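Local atomic coordinates of antifreeze protein type II (Clupea harengus, PDB entry 2PY2), a protein that probably binds ice and restrains its growth in a calcium-dependent way, on a C-type lectin fold. Residues A86-A91 with K110-T115; F16-L21 with S122-K127; A57-S62 with Q103-I108. All blocks are in the same frame, centred on the assembly; numbering follows the deposited sequence.

Contact 1 of 3, residues A86-A91 with K110-T115. With CA (calcium ion), chain G.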
loop_
_atom_site.group_PDB
_atom_site.type_symbol
_atom_site.label_atom_id
_atom_site.label_comp_id
_atom_site.label_asym_id
_atom_site.label_seq_id
_atom_site.Cartn_x
_atom_site.Cartn_y
_atom_site.Cartn_z
ATOM N N ALA A 86 -0.814 9.566 6.831
ATOM C CA ALA A 86 0.101 9.564 5.700
ATOM C C ALA A 86 1.541 9.532 6.212
ATOM O O ALA A 86 1.822 9.962 7.330
ATOM C CB ALA A 86 -0.123 10.799 4.834
ATOM N N ASP A 87 2.447 9.016 5.390
ATOM C CA ASP A 87 3.855 8.939 5.746
ATOM C C ASP A 87 4.677 9.393 4.541
ATOM O O ASP A 87 5.634 8.742 4.140
ATOM C CB ASP A 87 4.211 7.500 6.151
ATOM C CG ASP A 87 5.646 7.361 6.632
ATOM O OD1 ASP A 87 6.156 8.301 7.280
ATOM O OD2 ASP A 87 6.262 6.304 6.380
ATOM N N TRP A 88 4.294 10.534 3.972
ATOM C CA TRP A 88 4.970 11.074 2.798
ATOM C C TRP A 88 6.449 11.409 2.968
ATOM O O TRP A 88 6.873 11.933 4.002
ATOM C CB TRP A 88 4.257 12.343 2.316
ATOM C CG TRP A 88 2.829 12.140 1.925
ATOM C CD1 TRP A 88 1.727 12.706 2.503
ATOM C CD2 TRP A 88 2.348 11.346 0.838
ATOM N NE1 TRP A 88 0.589 12.316 1.840
ATOM C CE2 TRP A 88 0.943 11.480 0.813
ATOM C CE3 TRP A 88 2.970 10.533 -0.120
ATOM C CZ2 TRP A 88 0.148 10.833 -0.134
ATOM C CZ3 TRP A 88 2.176 9.890 -1.063
ATOM C CH2 TRP A 88 0.779 10.045 -1.061
ATOM N N CYS A 89 7.229 11.096 1.940
ATOM C CA CYS A 89 8.644 11.425 1.937
ATOM C C CYS A 89 8.696 12.940 1.763
ATOM O O CYS A 89 7.681 13.573 1.460
ATOM C CB CYS A 89 9.358 10.785 0.746
ATOM S SG CYS A 89 9.631 8.981 0.807
ATOM N N ALA A 90 9.879 13.521 1.935
ATOM C CA ALA A 90 10.036 14.960 1.765
ATOM C C ALA A 90 9.634 15.333 0.341
ATOM O O ALA A 90 10.014 14.648 -0.609
ATOM C CB ALA A 90 11.491 15.361 2.019
ATOM N N ALA A 91 8.859 16.408 0.211
ATOM C CA ALA A 91 8.393 16.915 -1.078
ATOM C C ALA A 91 7.210 16.139 -1.656
ATOM O O ALA A 91 6.602 16.568 -2.634
ATOM C CB ALA A 91 9.542 16.938 -2.088
ATOM N N LYS A 110 12.428 5.321 3.717
ATOM C CA LYS A 110 11.383 4.297 3.745
ATOM C C LYS A 110 9.997 4.907 3.989
ATOM O O LYS A 110 9.240 4.447 4.843
ATOM C CB LYS A 110 11.695 3.250 4.825
ATOM C CG LYS A 110 13.036 2.544 4.651
ATOM C CD LYS A 110 13.120 1.802 3.322
ATOM C CE LYS A 110 14.406 0.982 3.211
ATOM N NZ LYS A 110 14.415 0.158 1.970
ATOM N N CYS A 111 9.670 5.931 3.208
ATOM C CA CYS A 111 8.400 6.646 3.320
ATOM C C CYS A 111 7.538 6.476 2.061
ATOM O O CYS A 111 7.875 5.690 1.169
ATOM C CB CYS A 111 8.686 8.126 3.561
ATOM S SG CYS A 111 10.217 8.640 2.722
ATOM N N TRP A 112 6.441 7.225 1.988
ATOM C CA TRP A 112 5.535 7.137 0.836
ATOM C C TRP A 112 5.881 8.114 -0.272
ATOM O O TRP A 112 6.316 9.242 -0.032
ATOM C CB TRP A 112 4.089 7.404 1.243
ATOM C CG TRP A 112 3.486 6.468 2.248
ATOM C CD1 TRP A 112 4.099 5.448 2.912
ATOM C CD2 TRP A 112 2.150 6.531 2.748
ATOM N NE1 TRP A 112 3.224 4.872 3.803
ATOM C CE2 TRP A 112 2.019 5.521 3.723
ATOM C CE3 TRP A 112 1.049 7.348 2.466
ATOM C CZ2 TRP A 112 0.827 5.308 4.424
ATOM C CZ3 TRP A 112 -0.137 7.135 3.166
ATOM C CH2 TRP A 112 -0.236 6.123 4.132
ATOM N N ASN A 113 5.638 7.675 -1.500
ATOM C CA ASN A 113 5.918 8.478 -2.669
ATOM C C ASN A 113 4.828 8.156 -3.699
ATOM O O ASN A 113 4.537 6.979 -3.910
ATOM C CB ASN A 113 7.290 8.064 -3.191
ATOM C CG ASN A 113 7.788 8.942 -4.291
ATOM O OD1 ASN A 113 7.104 9.150 -5.289
ATOM N ND2 ASN A 113 9.002 9.459 -4.128
ATOM N N ASP A 114 4.188 9.160 -4.305
ATOM C CA ASP A 114 3.203 8.806 -5.330
ATOM C C ASP A 114 4.018 8.511 -6.592
ATOM O O ASP A 114 4.929 9.248 -6.944
ATOM C CB ASP A 114 2.097 9.886 -5.517
ATOM C CG ASP A 114 2.618 11.316 -5.684
ATOM O OD1 ASP A 114 3.769 11.622 -5.354
ATOM O OD2 ASP A 114 1.822 12.169 -6.131
ATOM N N THR A 115 3.738 7.394 -7.250
ATOM C CA THR A 115 4.545 7.017 -8.404
ATOM C C THR A 115 3.704 6.486 -9.555
ATOM O O THR A 115 2.550 6.120 -9.370
ATOM C CB THR A 115 5.665 5.984 -7.976
ATOM O OG1 THR A 115 5.409 4.682 -8.512
ATOM C CG2 THR A 115 5.754 5.894 -6.465
HETATM CA CA CA G . 5.940 11.421 -6.485
HETATM O O HOH W 1 4.708 3.814 5.941
HETATM O O HOH W 2 9.069 6.095 7.308
HETATM O O HOH W 3 8.407 10.667 -7.068
#
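W88 and C89 meet W112 and C111 in a short backbone bridge locked by a disulfide. It lies where the long loop before strand 101-106 returns to strand 111-115, beside the calcium site. W88 and W112 form a single beta bridge. W112 N donates to D87 O at 2.8 Å. C89 N donates to W112 O at 2.9 Å. Next to this pair, C89 SG is joined to C111 SG with a chi3 of 97°, close to a right-angled disulfide.

The W112 indole lies under the backbone of 86-87. D87 N sits over the centre of its face. D87 CB stands 3.7 Å from the centroid of the five-membered ring, a CH-pi contact almost straight above it. The edge of W112 also points at the face of W88. This is a T-shaped pair with planes at 84°. W88 CE3 touches W112 CB at 3.6 Å. With CG anti to the backbone N (chi1 -176°), the D87 carboxylate lies on the W112 NE1 side. A water links D87 OD2 to W112 NE1, so the indole N-H is satisfied through solvent.

W112, N113 and D114 form the WND motif of C-type lectins. D114 binds calcium twice, through O at 2.4 Å and OD1 at 2.5 Å, while N113 OD1 lies farther off at 2.8 Å. Q92, D94 and E99 add the other protein ligands, and Q92-P93-D94 is the QPD motif of the loop. D114 OD2 accepts from T95 N. N113 OD1 and D114 O are only 2.7 Å apart, an approach of two oxygens that the shared calcium ion would make tolerable. The disulfide and the W88-W112 bridge pin the chain just before Q92 to the strand that carries N113 and D114, which is consistent with a fixed calcium site.

Contact 2 of 3, residues F16-L21 with S122-K127; sequences FLFNPL and SSICAK
F18 CG is anti to the backbone N (chi1 174°), and I124 CG1 is anti to its carbonyl carbon (chi1 -46°). The two side chains cross obliquely on one face of the sheet. I124 CD1 meets F18 CD1 at the ring edge, in the ring plane, at 3.6 Å. S122 CB touches the far end of the same ring at CZ. Farther along this face, F16 CD1 and CE1 both rest on A126 CB.

The backbones form an antiparallel ladder. L17 and C125 are a hydrogen-bonded pair, with C125 N to L17 O at 2.8 Å. N19 and S123 are the next such pair, with N19 N to S123 O at 2.8 Å. S122 OG donates to P20 O at 3.1 Å, from above the carbonyl plane.

L17, N19, S123 and C125 point to the other face. N19 OD1 accepts from L21 N, an Asx turn at the corner of the chain. Its ND2 gives to a water that also contacts S123 OG. A second water joins S123 OG to L21 O.

The pair joins strand 14-20 to the last strand, 121-128, of the C-type lectin fold. Helix 45-52 packs on F16, where F50 also meets its ring. Helix 25-33 lies against N19 and S123, and its C32 is disulfide-bonded to C125. Strand 62-64 pairs in parallel with the S122-I124 part, and 38-40 bonds to I124 and A126.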
loop_
_atom_site.group_PDB
_atom_site.type_symbol
_atom_site.label_atom_id
_atom_site.label_comp_id
_atom_site.label_asym_id
_atom_site.label_seq_id
_atom_site.Cartn_x
_atom_site.Cartn_y
_atom_site.Cartn_z
ATOM N N PHE A 16 -2.993 -9.291 6.941
ATOM C CA PHE A 16 -2.097 -8.717 5.946
ATOM C C PHE A 16 -1.229 -9.753 5.262
ATOM O O PHE A 16 -0.908 -10.797 5.838
ATOM C CB PHE A 16 -1.190 -7.682 6.612
ATOM C CG PHE A 16 -1.921 -6.488 7.143
ATOM C CD1 PHE A 16 -2.012 -5.319 6.392
ATOM C CD2 PHE A 16 -2.517 -6.527 8.398
ATOM C CE1 PHE A 16 -2.683 -4.212 6.885
ATOM C CE2 PHE A 16 -3.194 -5.417 8.904
ATOM C CZ PHE A 16 -3.278 -4.258 8.148
ATOM N N LEU A 17 -0.842 -9.454 4.028
ATOM C CA LEU A 17 0.011 -10.350 3.276
ATOM C C LEU A 17 0.936 -9.558 2.372
ATOM O O LEU A 17 0.516 -8.599 1.722
ATOM C CB LEU A 17 -0.820 -11.314 2.427
ATOM C CG LEU A 17 -0.006 -12.325 1.611
ATOM C CD1 LEU A 17 0.709 -13.284 2.555
ATOM C CD2 LEU A 17 -0.920 -13.105 0.685
ATOM N N PHE A 18 2.203 -9.958 2.362
ATOM C CA PHE A 18 3.208 -9.336 1.517
ATOM C C PHE A 18 3.296 -10.198 0.266
ATOM O O PHE A 18 3.547 -11.406 0.351
ATOM C CB PHE A 18 4.575 -9.305 2.219
ATOM C CG PHE A 18 5.700 -8.802 1.345
ATOM C CD1 PHE A 18 5.758 -7.466 0.950
ATOM C CD2 PHE A 18 6.706 -9.662 0.922
ATOM C CE1 PHE A 18 6.806 -6.996 0.146
ATOM C CE2 PHE A 18 7.761 -9.204 0.119
ATOM C CZ PHE A 18 7.811 -7.867 -0.270
ATOM N N ASN A 19 3.050 -9.586 -0.886
ATOM C CA ASN A 19 3.125 -10.285 -2.164
ATOM C C ASN A 19 4.439 -9.847 -2.804
ATOM O O ASN A 19 4.564 -8.716 -3.264
ATOM C CB ASN A 19 1.933 -9.885 -3.040
ATOM C CG ASN A 19 1.942 -10.564 -4.389
ATOM O OD1 ASN A 19 2.771 -11.430 -4.658
ATOM N ND2 ASN A 19 1.008 -10.172 -5.253
ATOM N N PRO A 20 5.449 -10.735 -2.837
ATOM C CA PRO A 20 6.730 -10.354 -3.434
ATOM C C PRO A 20 6.742 -10.225 -4.956
ATOM O O PRO A 20 7.659 -9.636 -5.519
ATOM C CB PRO A 20 7.679 -11.441 -2.930
ATOM C CG PRO A 20 6.788 -12.645 -2.887
ATOM C CD PRO A 20 5.512 -12.102 -2.278
ATOM N N LEU A 21 5.721 -10.755 -5.618
ATOM C CA LEU A 21 5.649 -10.687 -7.073
ATOM C C LEU A 21 5.676 -9.241 -7.572
ATOM O O LEU A 21 4.955 -8.397 -7.053
ATOM C CB LEU A 21 4.377 -11.385 -7.546
ATOM C CG LEU A 21 4.156 -11.542 -9.049
ATOM C CD1 LEU A 21 5.383 -12.155 -9.712
ATOM C CD2 LEU A 21 2.921 -12.426 -9.261
ATOM N N SER A 122 6.508 -4.982 -5.452
ATOM C CA SER A 122 5.908 -5.983 -4.595
ATOM C C SER A 122 4.717 -5.239 -4.007
ATOM O O SER A 122 4.548 -4.052 -4.277
ATOM C CB SER A 122 6.880 -6.367 -3.483
ATOM O OG SER A 122 8.067 -6.886 -4.043
ATOM N N SER A 123 3.899 -5.903 -3.203
ATOM C CA SER A 123 2.748 -5.205 -2.655
ATOM C C SER A 123 2.249 -5.759 -1.334
ATOM O O SER A 123 2.639 -6.848 -0.907
ATOM C CB SER A 123 1.610 -5.203 -3.683
ATOM O OG SER A 123 1.241 -6.526 -4.041
ATOM N N ILE A 124 1.389 -4.984 -0.683
ATOM C CA ILE A 124 0.811 -5.380 0.592
ATOM C C ILE A 124 -0.689 -5.514 0.408
ATOM O O ILE A 124 -1.336 -4.561 -0.036
ATOM C CB ILE A 124 1.016 -4.306 1.680
ATOM C CG1 ILE A 124 2.463 -3.792 1.672
ATOM C CG2 ILE A 124 0.606 -4.875 3.037
ATOM C CD1 ILE A 124 3.502 -4.848 1.923
ATOM N N CYS A 125 -1.243 -6.676 0.744
ATOM C CA CYS A 125 -2.686 -6.885 0.640
ATOM C C CYS A 125 -3.268 -6.960 2.050
ATOM O O CYS A 125 -2.587 -7.368 2.996
ATOM C CB CYS A 125 -3.038 -8.197 -0.083
ATOM S SG CYS A 125 -2.592 -8.399 -1.849
ATOM N N ALA A 126 -4.524 -6.564 2.195
ATOM C CA ALA A 126 -5.176 -6.622 3.497
ATOM C C ALA A 126 -6.661 -6.891 3.333
ATOM O O ALA A 126 -7.245 -6.593 2.294
ATOM C CB ALA A 126 -4.960 -5.318 4.258
ATOM N N LYS A 127 -7.259 -7.476 4.365
ATOM C CA LYS A 127 -8.684 -7.780 4.371
ATOM C C LYS A 127 -9.118 -8.002 5.812
ATOM O O LYS A 127 -8.315 -8.395 6.659
ATOM C CB LYS A 127 -8.988 -9.020 3.516
ATOM C CG LYS A 127 -8.271 -10.298 3.930
ATOM C CD LYS A 127 -8.670 -11.464 3.032
ATOM C CE LYS A 127 -7.902 -12.729 3.373
ATOM N NZ LYS A 127 -8.342 -13.892 2.543
HETATM O O HOH W 4 -0.795 -8.172 -4.652
HETATM O O HOH W 5 2.879 -6.846 -6.329
#

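Contact 3 of 3, residues A57-S62 with Q103-I108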
loop_
_atom_site.group_PDB
_atom_site.type_symbol
_atom_site.label_atom_id
_atom_site.label_comp_id
_atom_site.label_asym_id
_atom_site.label_seq_id
_atom_site.Cartn_x
_atom_site.Cartn_y
_atom_site.Cartn_z
ATOM N N ALA A 57 14.033 -7.505 6.145
ATOM C CA ALA A 57 15.064 -6.628 6.693
ATOM C C ALA A 57 15.462 -5.510 5.737
ATOM O O ALA A 57 16.036 -4.502 6.154
ATOM C CB ALA A 57 16.300 -7.452 7.079
ATOM N N ASP A 58 15.150 -5.682 4.457
ATOM C CA ASP A 58 15.491 -4.680 3.448
ATOM C C ASP A 58 14.402 -3.633 3.278
ATOM O O ASP A 58 14.612 -2.626 2.606
ATOM C CB ASP A 58 15.729 -5.345 2.096
ATOM C CG ASP A 58 16.634 -6.537 2.195
ATOM O OD1 ASP A 58 17.000 -7.089 1.136
ATOM O OD2 ASP A 58 16.978 -6.927 3.336
ATOM N N LEU A 59 13.242 -3.875 3.885
ATOM C CA LEU A 59 12.116 -2.949 3.779
ATOM C C LEU A 59 11.925 -2.637 2.302
ATOM O O LEU A 59 12.172 -1.522 1.840
ATOM C CB LEU A 59 12.394 -1.671 4.568
ATOM C CG LEU A 59 12.474 -1.841 6.089
ATOM C CD1 LEU A 59 12.772 -0.489 6.736
ATOM C CD2 LEU A 59 11.163 -2.402 6.609
ATOM N N ILE A 60 11.469 -3.653 1.581
ATOM C CA ILE A 60 11.259 -3.589 0.143
ATOM C C ILE A 60 10.124 -2.668 -0.296
ATOM O O ILE A 60 9.002 -2.775 0.213
ATOM C CB ILE A 60 10.996 -5.013 -0.401
ATOM C CG1 ILE A 60 12.188 -5.914 -0.071
ATOM C CG2 ILE A 60 10.794 -4.984 -1.911
ATOM C CD1 ILE A 60 11.902 -7.398 -0.226
ATOM N N PRO A 61 10.411 -1.744 -1.232
ATOM C CA PRO A 61 9.424 -0.790 -1.772
ATOM C C PRO A 61 8.199 -1.585 -2.221
ATOM O O PRO A 61 8.323 -2.565 -2.964
ATOM C CB PRO A 61 10.167 -0.163 -2.940
ATOM C CG PRO A 61 11.576 -0.117 -2.435
ATOM C CD PRO A 61 11.744 -1.495 -1.813
ATOM N N SER A 62 7.018 -1.159 -1.784
ATOM C CA SER A 62 5.797 -1.895 -2.087
ATOM C C SER A 62 4.577 -1.015 -2.381
ATOM O O SER A 62 4.442 0.077 -1.843
ATOM C CB SER A 62 5.450 -2.795 -0.898
ATOM O OG SER A 62 6.510 -3.686 -0.574
ATOM N N GLN A 103 3.261 4.330 -3.219
ATOM C CA GLN A 103 4.280 3.309 -3.022
ATOM C C GLN A 103 4.886 3.584 -1.646
ATOM O O GLN A 103 5.204 4.735 -1.336
ATOM C CB GLN A 103 5.384 3.441 -4.076
ATOM C CG GLN A 103 6.425 2.348 -3.977
ATOM C CD GLN A 103 7.627 2.570 -4.885
ATOM O OE1 GLN A 103 8.560 1.781 -4.868
ATOM N NE2 GLN A 103 7.610 3.649 -5.674
ATOM N N MET A 104 5.039 2.549 -0.827
ATOM C CA MET A 104 5.648 2.728 0.497
ATOM C C MET A 104 7.080 2.154 0.506
ATOM O O MET A 104 7.520 1.545 -0.475
ATOM C CB MET A 104 4.803 2.050 1.587
ATOM C CG MET A 104 4.871 0.527 1.613
ATOM S SD MET A 104 4.037 -0.158 3.075
ATOM C CE MET A 104 5.354 0.053 4.334
ATOM N N ASN A 105 7.806 2.351 1.613
ATOM C CA ASN A 105 9.191 1.866 1.726
ATOM C C ASN A 105 10.097 2.440 0.638
ATOM O O ASN A 105 11.001 1.762 0.160
ATOM C CB ASN A 105 9.248 0.337 1.630
ATOM C CG ASN A 105 9.051 -0.348 2.969
ATOM O OD1 ASN A 105 8.848 -1.570 3.031
ATOM N ND2 ASN A 105 9.120 0.423 4.048
ATOM N N VAL A 106 9.854 3.685 0.254
ATOM C CA VAL A 106 10.622 4.324 -0.805
ATOM C C VAL A 106 11.811 5.108 -0.281
ATOM O O VAL A 106 11.694 5.832 0.711
ATOM C CB VAL A 106 9.723 5.285 -1.618
ATOM C CG1 VAL A 106 10.493 5.884 -2.794
ATOM C CG2 VAL A 106 8.485 4.534 -2.097
ATOM N N GLY A 107 12.951 4.954 -0.954
ATOM C CA GLY A 107 14.153 5.682 -0.578
ATOM C C GLY A 107 14.795 5.299 0.739
ATOM O O GLY A 107 14.404 4.323 1.375
ATOM N N ILE A 108 15.791 6.075 1.160
ATOM C CA ILE A 108 16.471 5.775 2.413
ATOM C C ILE A 108 15.568 6.043 3.606
ATOM O O ILE A 108 15.747 5.459 4.669
ATOM C CB ILE A 108 17.768 6.607 2.579
ATOM C CG1 ILE A 108 17.433 8.084 2.769
ATOM C CG2 ILE A 108 18.649 6.437 1.358
ATOM C CD1 ILE A 108 18.651 8.929 3.089
#
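S62 and M104 pair through two backbone hydrogen bonds. M104 N donates to S62 O at 2.7 Å. S62 N returns a bond to M104 O at 3.0 Å. The two residues form an antiparallel hydrogen-bonded pair. A third bond holds the loop side itself. S62 OG donates to I60 O at 2.8 Å and ties the side chain back across P61.

CA-H...O contacts accompany these bonds. P61 CA approaches M104 O at 3.3 Å, and Q103 CA approaches S62 O at 3.4 Å. Each CA belongs to the residue just before a paired one.

This is where the loop after helix 45-52 enters strand 62-64 and joins strand 101-106 in the sheet of the C-type lectin fold. Strand 101-106 turns a corner at N105. N105 and V106 both face C111, a G1 beta bulge, and N105 has the positive phi (58°) of its first residue. Q103 also pairs by backbone with N113 of the calcium site.

Side chains make the remaining contacts. The P61 ring lies against polar atoms. Its CB meets Q103 OE1 at 3.2 Å and its CG meets N105 O at 3.3 Å. Q103 CG is anti to the backbone N (chi1 -176°), and the chain stays extended beyond it, which carries the amide to the proline. M104 CG touches S62 O at 3.5 Å. The M104 side chain also reaches W112, I42 and V51. N105 points at the loop, where its CB packs against the carbonyl oxygens of L59 and I60.

In the fold
Near the N terminus, strand 14-20 pairs with strand 121-128, and this contact 2 closes the longest loop. The other two contacts fall within that span. Contact 3 joins 57-62 to 103-108, and contact 1 joins 86-91 to 110-115. Their segments alternate along the chain, so these two loops cross. K110 of contact 1 bonds to the carbonyls of D58 and L59 in contact 3, and W112 packs on M104. S62 of contact 3 in turn touches F18 and I124 of contact 2. Contacts 1 and 2 do not touch. One sheet thus connects the terminal strands to the calcium-binding loop.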